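Local coordinates for sefir domain protein (Bacillus cereus F65185, PDB 5Y8E), which is of unknown detailed function but carries a SEFIR domain, a signalling module of the STIR clan that probably works by associating with other SEFIR domains, at residues A[33-38]-A[55-60]; A[49-54]-A[85-90]; A[60-65]-A[136-141]; A[99-104]-A[140-145]. All blocks are in the same frame, centred on the assembly; numbering follows the deposited sequence.

Contact 1 of 4, residues A[33-38]-A[55-60]; sequences EVILDR and IKIADK
I35 meets I57 and A58 where strand 33-35 faces the C-terminal end of helix 47-57. The contact is small and wholly apolar, burying 87 Å² over both segments. Nearly all of it depends on one methyl group. I35 CD1 lies 3.9 Å from I57 CG1 and also 3.9 Å from I57 CD1, so it touches the last two carbons of that branch together. The two isoleucine side chains cross obliquely. I35 reaches out because CG1 stands anti to its carbonyl carbon (chi1 -55°) and the branch then runs on extended. I57 holds CG1 between its backbone N and carbonyl carbon (chi1 67°), the crowded position, and this brings the branch back toward the strand. A looser touch links I35 CD1 to A58 CB at 4.5 Å. A58 is the first residue to leave the helical conformation.

Several polar side chains bond outside the contact. D37 bonds Y8 and W10 through its two carboxylate oxygens, and OD1 also takes a weak bond from R38 N at 2.7 Å. D59 OD2 accepts from H3 N.

Strand 33-35 pairs in parallel with strand 3-7. V34 packs on L26 and M27 of helix 13-29 on one side of the sheet, while I35 packs on F50 and S54 of helix 47-57 on the other. A58 also rests on F5 of strand 3-7.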
# COMPACT_ATOMS: atom_id res chain seq x y z
N GLU A 33 -10.61 3.67 8.73
CA GLU A 33 -9.95 2.82 9.71
C GLU A 33 -8.67 2.31 9.08
O GLU A 33 -8.70 1.81 7.95
CB GLU A 33 -10.85 1.65 10.08
CG GLU A 33 -12.14 2.06 10.78
CD GLU A 33 -11.90 2.61 12.17
OE1 GLU A 33 -10.79 2.41 12.71
OE2 GLU A 33 -12.81 3.24 12.73
N VAL A 34 -7.55 2.43 9.79
CA VAL A 34 -6.27 1.98 9.24
C VAL A 34 -5.78 0.75 9.98
O VAL A 34 -5.77 0.71 11.22
CB VAL A 34 -5.19 3.10 9.24
CG1 VAL A 34 -3.84 2.54 8.82
CG2 VAL A 34 -5.60 4.23 8.32
N ILE A 35 -5.41 -0.27 9.21
CA ILE A 35 -4.76 -1.46 9.73
C ILE A 35 -3.25 -1.30 9.60
O ILE A 35 -2.71 -1.33 8.49
CB ILE A 35 -5.22 -2.73 8.97
CG1 ILE A 35 -6.74 -2.86 9.01
CG2 ILE A 35 -4.56 -3.97 9.58
CD1 ILE A 35 -7.32 -3.94 8.07
N LEU A 36 -2.57 -1.14 10.73
CA LEU A 36 -1.13 -0.88 10.75
C LEU A 36 -0.43 -1.86 11.68
O LEU A 36 -0.85 -2.05 12.83
CB LEU A 36 -0.86 0.56 11.21
CG LEU A 36 0.61 1.02 11.17
CD1 LEU A 36 1.13 1.04 9.73
CD2 LEU A 36 0.75 2.39 11.82
N ASP A 37 0.65 -2.48 11.20
CA ASP A 37 1.38 -3.49 11.97
C ASP A 37 1.77 -3.05 13.39
O ASP A 37 1.62 -3.80 14.35
CB ASP A 37 2.61 -3.99 11.19
CG ASP A 37 3.58 -2.87 10.79
OD1 ASP A 37 3.30 -1.67 11.04
OD2 ASP A 37 4.63 -3.20 10.21
N ARG A 38 2.23 -1.82 13.52
CA ARG A 38 2.73 -1.38 14.82
C ARG A 38 1.64 -1.17 15.87
O ARG A 38 1.87 -1.35 17.06
CB ARG A 38 3.61 -0.16 14.66
CG ARG A 38 4.81 -0.47 13.78
CD ARG A 38 5.58 0.77 13.46
NE ARG A 38 6.19 1.35 14.64
CZ ARG A 38 6.73 2.56 14.67
NH1 ARG A 38 6.70 3.30 13.57
NH2 ARG A 38 7.28 3.03 15.78
N ILE A 55 -4.70 -7.92 3.97
CA ILE A 55 -5.10 -7.64 2.60
C ILE A 55 -6.49 -8.20 2.34
O ILE A 55 -7.33 -7.56 1.71
CB ILE A 55 -4.08 -8.20 1.58
CG1 ILE A 55 -2.78 -7.37 1.65
CG2 ILE A 55 -4.65 -8.19 0.17
CD1 ILE A 55 -1.61 -7.97 0.86
N LYS A 56 -6.75 -9.40 2.87
CA LYS A 56 -8.05 -10.04 2.68
C LYS A 56 -9.19 -9.22 3.28
O LYS A 56 -10.25 -9.07 2.66
CB LYS A 56 -8.04 -11.45 3.27
CG LYS A 56 -9.37 -12.16 3.11
CD LYS A 56 -9.39 -13.49 3.83
CE LYS A 56 -10.72 -14.19 3.64
NZ LYS A 56 -10.91 -14.61 2.22
N ILE A 57 -8.98 -8.68 4.48
CA ILE A 57 -10.05 -7.96 5.17
C ILE A 57 -10.13 -6.47 4.85
O ILE A 57 -11.14 -5.83 5.16
CB ILE A 57 -9.99 -8.16 6.70
CG1 ILE A 57 -8.74 -7.51 7.29
CG2 ILE A 57 -10.09 -9.64 7.05
CD1 ILE A 57 -8.67 -7.57 8.82
N ALA A 58 -9.10 -5.91 4.23
CA ALA A 58 -9.12 -4.49 3.87
C ALA A 58 -10.01 -4.20 2.67
O ALA A 58 -10.14 -5.04 1.77
CB ALA A 58 -7.72 -4.00 3.59
N ASP A 59 -10.59 -3.01 2.64
CA ASP A 59 -11.25 -2.52 1.44
C ASP A 59 -10.20 -2.00 0.46
O ASP A 59 -10.30 -2.21 -0.75
CB ASP A 59 -12.23 -1.39 1.79
CG ASP A 59 -13.31 -1.83 2.74
OD1 ASP A 59 -14.04 -2.80 2.42
OD2 ASP A 59 -13.43 -1.22 3.82
N LYS A 60 -9.18 -1.33 1.00
CA LYS A 60 -8.11 -0.79 0.17
C LYS A 60 -6.78 -1.15 0.79
O LYS A 60 -6.65 -1.25 2.01
CB LYS A 60 -8.24 0.74 0.05
CG LYS A 60 -9.49 1.23 -0.70
CD LYS A 60 -9.44 0.85 -2.17
CE LYS A 60 -10.47 1.64 -3.01
NZ LYS A 60 -11.85 1.36 -2.57

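Contact 2 of 4, residues A[49-54]-A[85-90]; sequences EFMENS and MIITPN
M51 lays its sulphur against the backbone of I86 and I87. In this flavodoxin-like alpha/beta fold, the contact joins helix 47-57 to the loop that leads into helix 89-93. The interface buries 157 Å², and M51 supplies more than half of it.

F50 comes before it on the helix and turns elsewhere, its ring meeting that of H40. M51 follows with CG anti to the backbone N (chi1 175°), which carries the chain straight out to the loop. SD sits 3.5 Å from I86 C and 3.6 Å from I87 N, over the peptide link between these two residues. The bend at chi3 (45°) then turns the methyl across the loop, alongside the I86 carbonyl, with CE 3.7 Å from I86 O. I87 adds the one direct side-chain touch, CG1 to M51 SD at 4.1 Å. I87 N itself bonds to Y69 OH, which ties the loop to helix 67-75. I91 of helix 89-93 also packs on M51.

Next in sequence, E52 reaches N90 through a water. The water donates to E52 OE2 and to N90 OD1; the N90 side is the shorter, at 2.7 Å. T88, at the N-cap of helix 89-93, bonds I91 N through OG1.

S54 closes the segment by turning back on its own helix. F50 O receives S54 N and S54 OG from opposite faces of its carbonyl plane. The same S54 OG stands 3.4 Å above the F50 ring, over its centre.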
# COMPACT_ATOMS: atom_id res chain seq x y z
N GLU A 49 1.92 -13.55 7.67
CA GLU A 49 0.56 -13.89 8.01
C GLU A 49 -0.28 -12.62 8.22
O GLU A 49 -1.38 -12.54 7.81
CB GLU A 49 0.49 -14.78 9.24
CG GLU A 49 -0.86 -15.16 9.62
CD GLU A 49 -0.91 -16.14 10.83
OE1 GLU A 49 0.11 -16.68 11.16
OE2 GLU A 49 -1.98 -16.30 11.42
N PHE A 50 0.31 -11.63 8.86
CA PHE A 50 -0.43 -10.37 9.09
C PHE A 50 -0.75 -9.68 7.76
O PHE A 50 -1.82 -9.21 7.54
CB PHE A 50 0.35 -9.46 10.00
CG PHE A 50 -0.35 -8.20 10.31
CD1 PHE A 50 -1.39 -8.16 11.19
CD2 PHE A 50 0.07 -7.01 9.74
CE1 PHE A 50 -2.01 -6.96 11.47
CE2 PHE A 50 -0.54 -5.83 10.04
CZ PHE A 50 -1.57 -5.80 10.86
N MET A 51 0.23 -9.70 6.88
CA MET A 51 0.06 -9.13 5.57
C MET A 51 -1.07 -9.83 4.80
O MET A 51 -1.98 -9.23 4.33
CB MET A 51 1.37 -9.19 4.77
CG MET A 51 1.30 -8.72 3.31
SD MET A 51 2.82 -8.90 2.30
CE MET A 51 3.38 -10.58 2.73
N GLU A 52 -0.95 -11.14 4.67
CA GLU A 52 -1.97 -11.90 3.96
C GLU A 52 -3.39 -11.67 4.52
O GLU A 52 -4.30 -11.42 3.80
CB GLU A 52 -1.63 -13.40 3.92
CG GLU A 52 -2.21 -14.10 2.80
CD GLU A 52 -1.48 -15.42 2.46
OE1 GLU A 52 -1.03 -16.06 3.38
OE2 GLU A 52 -1.34 -15.76 1.29
N ASN A 53 -3.52 -11.78 5.81
CA ASN A 53 -4.81 -11.56 6.44
C ASN A 53 -5.35 -10.13 6.28
O ASN A 53 -6.49 -9.92 6.07
CB ASN A 53 -4.80 -11.86 7.90
CG ASN A 53 -6.16 -11.75 8.50
OD1 ASN A 53 -6.98 -12.62 8.24
ND2 ASN A 53 -6.46 -10.69 9.23
N SER A 54 -4.47 -9.16 6.46
CA SER A 54 -4.91 -7.77 6.39
C SER A 54 -5.35 -7.37 4.99
O SER A 54 -6.28 -6.58 4.82
CB SER A 54 -3.82 -6.84 6.91
OG SER A 54 -3.55 -7.14 8.27
N MET A 85 7.34 -9.15 4.64
CA MET A 85 6.32 -8.13 4.81
C MET A 85 6.00 -7.37 3.49
O MET A 85 5.30 -6.41 3.50
CB MET A 85 6.67 -7.15 5.93
CG MET A 85 7.71 -6.15 5.58
SD MET A 85 8.49 -5.37 7.12
CE MET A 85 7.08 -4.80 7.90
N ILE A 86 6.54 -7.85 2.38
CA ILE A 86 6.42 -7.23 1.10
C ILE A 86 5.51 -8.11 0.19
O ILE A 86 5.68 -9.26 0.11
CB ILE A 86 7.86 -7.06 0.48
CG1 ILE A 86 8.62 -6.05 1.36
CG2 ILE A 86 7.82 -6.66 -0.88
CD1 ILE A 86 9.95 -5.82 1.01
N ILE A 87 4.56 -7.47 -0.45
CA ILE A 87 3.63 -8.16 -1.29
C ILE A 87 4.36 -9.03 -2.34
O ILE A 87 5.23 -8.58 -3.00
CB ILE A 87 2.67 -7.18 -1.95
CG1 ILE A 87 1.71 -6.62 -0.93
CG2 ILE A 87 1.87 -7.81 -3.00
CD1 ILE A 87 0.93 -5.49 -1.42
N THR A 88 3.88 -10.26 -2.46
CA THR A 88 4.42 -11.21 -3.45
C THR A 88 3.53 -11.35 -4.71
O THR A 88 2.39 -11.09 -4.65
CB THR A 88 4.46 -12.66 -2.83
OG1 THR A 88 3.16 -13.02 -2.48
CG2 THR A 88 5.32 -12.69 -1.61
N PRO A 89 4.09 -11.86 -5.81
CA PRO A 89 3.27 -12.07 -7.00
C PRO A 89 2.04 -12.92 -6.68
O PRO A 89 0.95 -12.61 -7.15
CB PRO A 89 4.20 -12.84 -7.94
CG PRO A 89 5.56 -12.34 -7.57
CD PRO A 89 5.52 -12.15 -6.07
N ASN A 90 2.21 -13.95 -5.87
CA ASN A 90 1.09 -14.83 -5.53
C ASN A 90 -0.03 -14.10 -4.78
O ASN A 90 -1.21 -14.31 -5.07
CB ASN A 90 1.56 -16.03 -4.73
CG ASN A 90 0.48 -17.07 -4.58
OD1 ASN A 90 -0.03 -17.31 -3.48
ND2 ASN A 90 0.10 -17.67 -5.69
O HOH W 1 0.79 -16.68 -1.04

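Contact 3 of 4, residues A[60-65]-A[136-141]; sequences KVLVIC and KELERL
The contact belongs to one helical layer of the alpha/beta sandwich, where helix 131-143 packs on strand 60-65, and its apolar core is L62 against L138. The two leucines reach toward each other tip to tip. L138 CD1 fits against both methyls of L62, 3.8 Å from CD2 and 4.1 Å from CD1. L138 extends its CG anti to the backbone N (chi1 171°), which directs CD1 toward the sheet. L22 and L26 of helix 13-29 close around the same pair.

K60 makes the second touch. Its chain bends at chi2 and chi4 and passes beside the helix backbone, with CE 3.4 Å from L141 O. The ammonium goes on to E144 O, its strongest partner, and more weakly to I142 O. A lysine placed at carbonyls of a helix end would probably be favourable for the helix dipole.

On the helix, R140 holds E137 side-on. NE meets OE1 at 2.9 Å and NH2 meets OE2 at 2.8 Å, both nearly straight and within the guanidinium plane. The carboxylate is tilted against that plane.

A central, largely parallel sheet with helices packed on it in this way is typical of the flavodoxin-like fold of TIR and SEFIR domains.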
# COMPACT_ATOMS: atom_id res chain seq x y z
N LYS A 60 -9.18 -1.33 1.00
CA LYS A 60 -8.11 -0.79 0.17
C LYS A 60 -6.78 -1.15 0.79
O LYS A 60 -6.65 -1.25 2.01
CB LYS A 60 -8.24 0.74 0.05
CG LYS A 60 -9.49 1.23 -0.70
CD LYS A 60 -9.44 0.85 -2.17
CE LYS A 60 -10.47 1.64 -3.01
NZ LYS A 60 -11.85 1.36 -2.57
N VAL A 61 -5.77 -1.36 -0.06
CA VAL A 61 -4.43 -1.68 0.41
C VAL A 61 -3.46 -0.64 -0.15
O VAL A 61 -3.26 -0.57 -1.37
CB VAL A 61 -3.98 -3.09 -0.05
CG1 VAL A 61 -2.54 -3.35 0.36
CG2 VAL A 61 -4.90 -4.16 0.53
N LEU A 62 -2.88 0.17 0.72
CA LEU A 62 -1.86 1.11 0.26
C LEU A 62 -0.54 0.37 0.16
O LEU A 62 -0.13 -0.31 1.11
CB LEU A 62 -1.73 2.29 1.23
CG LEU A 62 -3.01 3.04 1.59
CD1 LEU A 62 -2.70 4.35 2.33
CD2 LEU A 62 -3.89 3.29 0.35
N VAL A 63 0.12 0.48 -0.98
CA VAL A 63 1.42 -0.18 -1.16
C VAL A 63 2.45 0.93 -1.19
O VAL A 63 2.52 1.69 -2.16
CB VAL A 63 1.48 -1.02 -2.44
CG1 VAL A 63 2.76 -1.85 -2.46
CG2 VAL A 63 0.28 -1.96 -2.53
N ILE A 64 3.23 1.04 -0.12
CA ILE A 64 4.17 2.15 0.00
C ILE A 64 5.44 1.81 -0.77
O ILE A 64 6.33 1.10 -0.29
CB ILE A 64 4.50 2.48 1.47
CG1 ILE A 64 3.22 2.70 2.27
CG2 ILE A 64 5.42 3.69 1.54
CD1 ILE A 64 2.26 3.73 1.66
N CYS A 65 5.50 2.31 -1.99
CA CYS A 65 6.56 1.92 -2.89
C CYS A 65 7.73 2.88 -2.85
O CYS A 65 7.87 3.75 -3.72
CB CYS A 65 6.02 1.81 -4.31
SG CYS A 65 4.86 0.44 -4.53
N LYS A 136 -4.82 14.71 -1.01
CA LYS A 136 -6.19 14.84 -1.50
C LYS A 136 -6.50 13.73 -2.50
O LYS A 136 -7.59 13.14 -2.47
CB LYS A 136 -6.38 16.21 -2.15
CG LYS A 136 -7.78 16.46 -2.71
CD LYS A 136 -7.82 17.85 -3.35
CE LYS A 136 -9.18 18.17 -3.94
NZ LYS A 136 -9.52 17.27 -5.08
N GLU A 137 -5.55 13.43 -3.38
CA GLU A 137 -5.77 12.38 -4.37
C GLU A 137 -5.79 11.00 -3.73
O GLU A 137 -6.59 10.15 -4.11
CB GLU A 137 -4.73 12.45 -5.50
CG GLU A 137 -4.86 11.33 -6.54
CD GLU A 137 -6.12 11.39 -7.40
OE1 GLU A 137 -6.96 12.31 -7.22
OE2 GLU A 137 -6.27 10.51 -8.27
N LEU A 138 -4.92 10.79 -2.74
CA LEU A 138 -4.92 9.51 -2.01
C LEU A 138 -6.28 9.29 -1.35
O LEU A 138 -6.84 8.19 -1.41
CB LEU A 138 -3.82 9.50 -0.95
CG LEU A 138 -3.84 8.33 0.04
CD1 LEU A 138 -3.67 6.98 -0.67
CD2 LEU A 138 -2.74 8.51 1.08
N GLU A 139 -6.79 10.34 -0.73
CA GLU A 139 -8.08 10.29 -0.06
C GLU A 139 -9.20 9.97 -1.05
O GLU A 139 -10.08 9.14 -0.77
CB GLU A 139 -8.31 11.64 0.62
CG GLU A 139 -9.59 11.76 1.40
CD GLU A 139 -9.73 13.13 1.98
OE1 GLU A 139 -9.46 13.31 3.19
OE2 GLU A 139 -10.09 14.05 1.22
N ARG A 140 -9.17 10.62 -2.21
CA ARG A 140 -10.14 10.34 -3.28
C ARG A 140 -10.11 8.87 -3.69
O ARG A 140 -11.16 8.23 -3.81
CB ARG A 140 -9.87 11.22 -4.50
CG ARG A 140 -10.97 11.15 -5.55
CD ARG A 140 -10.60 11.81 -6.87
NE ARG A 140 -9.54 11.09 -7.57
CZ ARG A 140 -9.74 9.98 -8.28
NH1 ARG A 140 -10.96 9.45 -8.37
NH2 ARG A 140 -8.73 9.38 -8.89
N LEU A 141 -8.91 8.35 -3.92
CA LEU A 141 -8.75 6.96 -4.36
C LEU A 141 -9.25 5.97 -3.30
O LEU A 141 -9.83 4.93 -3.63
CB LEU A 141 -7.28 6.69 -4.69
CG LEU A 141 -6.76 7.37 -5.96
CD1 LEU A 141 -5.24 7.35 -5.99
CD2 LEU A 141 -7.33 6.68 -7.19

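Contact 4 of 4, residues A[99-104]-A[140-145]; sequences KFIPIS and RLIWEE
I101 pushes its CD1 methyl against L141 and I142, where strand 100-108 of the mostly parallel sheet runs under the last turn of helix 131-143 in the flavodoxin-like fold. All 128 Å² buried here comes from these three residues.

R140 opens the helical segment without touching the strand, and its NH1 makes a long ion pair with E144 OE2. L141 comes next and carries most of the helix side. I101 CD1 approaches its backbone, 3.7 Å from L141 C, and lies 3.9 Å from L141 CB. Further out, I101 CG2 meets L141 CD1 at 4.0 Å, so both branches of the isoleucine are used. CG2 of I101 lies opposite the backbone N while the longer branch runs beside it (chi1 -56°), which places CD1 at the helix backbone and CG2 beside L141 CD1.

I142 flanks the same methyl, its CG1 3.8 Å from I101 CD1. L62 of the adjacent strand and L138, earlier on the same helix, also pack on I101. W143 points away from the strand and bonds S30 O through NE1. The helical angles end at W143, and E144 N makes two weak bonds, to R140 O at 3.0 Å and to L141 O at 3.4 Å.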
# COMPACT_ATOMS: atom_id res chain seq x y z
N LYS A 99 -8.25 -3.35 -5.28
CA LYS A 99 -7.93 -3.11 -3.88
C LYS A 99 -6.67 -2.28 -3.69
O LYS A 99 -6.56 -1.54 -2.72
CB LYS A 99 -7.75 -4.42 -3.10
CG LYS A 99 -9.04 -5.03 -2.59
CD LYS A 99 -8.77 -5.86 -1.33
CE LYS A 99 -9.96 -6.71 -1.00
NZ LYS A 99 -9.78 -7.45 0.27
N PHE A 100 -5.72 -2.41 -4.61
CA PHE A 100 -4.40 -1.81 -4.39
C PHE A 100 -4.31 -0.35 -4.81
O PHE A 100 -4.78 0.02 -5.90
CB PHE A 100 -3.31 -2.62 -5.11
CG PHE A 100 -3.19 -4.04 -4.62
CD1 PHE A 100 -2.60 -4.32 -3.39
CD2 PHE A 100 -3.66 -5.09 -5.40
CE1 PHE A 100 -2.49 -5.62 -2.94
CE2 PHE A 100 -3.57 -6.40 -4.96
CZ PHE A 100 -2.97 -6.67 -3.73
N ILE A 101 -3.74 0.47 -3.94
CA ILE A 101 -3.37 1.85 -4.27
C ILE A 101 -1.88 2.01 -4.03
O ILE A 101 -1.43 2.28 -2.91
CB ILE A 101 -4.14 2.87 -3.42
CG1 ILE A 101 -5.65 2.68 -3.56
CG2 ILE A 101 -3.74 4.32 -3.80
CD1 ILE A 101 -6.47 3.55 -2.61
N PRO A 102 -1.08 1.82 -5.09
CA PRO A 102 0.36 1.98 -4.94
C PRO A 102 0.72 3.45 -4.84
O PRO A 102 0.19 4.25 -5.61
CB PRO A 102 0.91 1.40 -6.25
CG PRO A 102 -0.21 0.52 -6.79
CD PRO A 102 -1.45 1.27 -6.40
N ILE A 103 1.57 3.80 -3.88
CA ILE A 103 2.08 5.17 -3.75
C ILE A 103 3.58 5.13 -3.99
O ILE A 103 4.32 4.51 -3.22
CB ILE A 103 1.81 5.74 -2.35
CG1 ILE A 103 0.32 5.63 -1.98
CG2 ILE A 103 2.28 7.20 -2.26
CD1 ILE A 103 0.02 6.02 -0.52
N SER A 104 4.02 5.76 -5.07
CA SER A 104 5.45 5.78 -5.40
C SER A 104 6.16 6.94 -4.72
O SER A 104 5.79 8.11 -4.91
CB SER A 104 5.66 5.86 -6.92
OG SER A 104 7.04 5.71 -7.25
N ARG A 140 -9.17 10.62 -2.21
CA ARG A 140 -10.14 10.34 -3.28
C ARG A 140 -10.11 8.87 -3.69
O ARG A 140 -11.16 8.23 -3.81
CB ARG A 140 -9.87 11.22 -4.50
CG ARG A 140 -10.97 11.15 -5.55
CD ARG A 140 -10.60 11.81 -6.87
NE ARG A 140 -9.54 11.09 -7.57
CZ ARG A 140 -9.74 9.98 -8.28
NH1 ARG A 140 -10.96 9.45 -8.37
NH2 ARG A 140 -8.73 9.38 -8.89
N LEU A 141 -8.91 8.35 -3.92
CA LEU A 141 -8.75 6.96 -4.36
C LEU A 141 -9.25 5.97 -3.30
O LEU A 141 -9.83 4.93 -3.63
CB LEU A 141 -7.28 6.69 -4.69
CG LEU A 141 -6.76 7.37 -5.96
CD1 LEU A 141 -5.24 7.35 -5.99
CD2 LEU A 141 -7.33 6.68 -7.19
N ILE A 142 -9.01 6.29 -2.04
CA ILE A 142 -9.46 5.43 -0.94
C ILE A 142 -10.99 5.32 -0.89
O ILE A 142 -11.54 4.23 -0.74
CB ILE A 142 -8.88 5.90 0.41
CG1 ILE A 142 -7.42 5.46 0.53
CG2 ILE A 142 -9.71 5.37 1.58
CD1 ILE A 142 -6.65 6.14 1.67
N TRP A 143 -11.67 6.45 -1.06
CA TRP A 143 -13.13 6.49 -0.98
C TRP A 143 -13.83 6.09 -2.28
O TRP A 143 -15.04 5.87 -2.31
CB TRP A 143 -13.59 7.88 -0.51
CG TRP A 143 -13.44 8.06 0.97
CD1 TRP A 143 -12.33 8.52 1.64
CD2 TRP A 143 -14.41 7.76 1.97
NE1 TRP A 143 -12.57 8.53 3.00
CE2 TRP A 143 -13.84 8.07 3.22
CE3 TRP A 143 -15.72 7.27 1.93
CZ2 TRP A 143 -14.54 7.89 4.42
CZ3 TRP A 143 -16.41 7.10 3.12
CH2 TRP A 143 -15.82 7.41 4.35
N GLU A 144 -13.07 6.00 -3.36
CA GLU A 144 -13.62 5.57 -4.64
C GLU A 144 -13.97 4.08 -4.59
O GLU A 144 -13.30 3.29 -3.93
CB GLU A 144 -12.59 5.83 -5.74
CG GLU A 144 -13.05 5.55 -7.15
CD GLU A 144 -11.92 5.65 -8.15
OE1 GLU A 144 -10.80 5.19 -7.83
OE2 GLU A 144 -12.15 6.17 -9.26
N GLU A 145 -15.04 3.70 -5.28
CA GLU A 145 -15.42 2.30 -5.37
C GLU A 145 -15.51 1.87 -6.83
O GLU A 145 -16.61 1.83 -7.40
CB GLU A 145 -16.74 2.05 -4.65
CG GLU A 145 -16.69 2.34 -3.16
CD GLU A 145 -17.92 1.84 -2.42
OE1 GLU A 145 -18.20 0.63 -2.47
OE2 GLU A 145 -18.62 2.67 -1.81

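How the contacts relate
Contacts 3 and 4 are nearly one unit. Their centres lie about 4 Å apart, they share R140 and L141, and their strands are neighbours in the sheet, joined by a backbone hydrogen bond between V61 N and K99 O (2.8 Å). Contact 1 meets this unit at K60, the residue it shares with contact 3. K99 of contact 4 also ties back to contact 1, its NZ bonding I55 O. Contacts 1 and 2 use the same helix, 47-57, with centres about 11 Å apart. There I35 CG2 packs on S54 and F50. Helices 47-57 and 131-143 cover opposite faces of the sheet. On the face of helix 47-57, I87 of contact 2 packs on V63 and F100 of the segments of contacts 3 and 4.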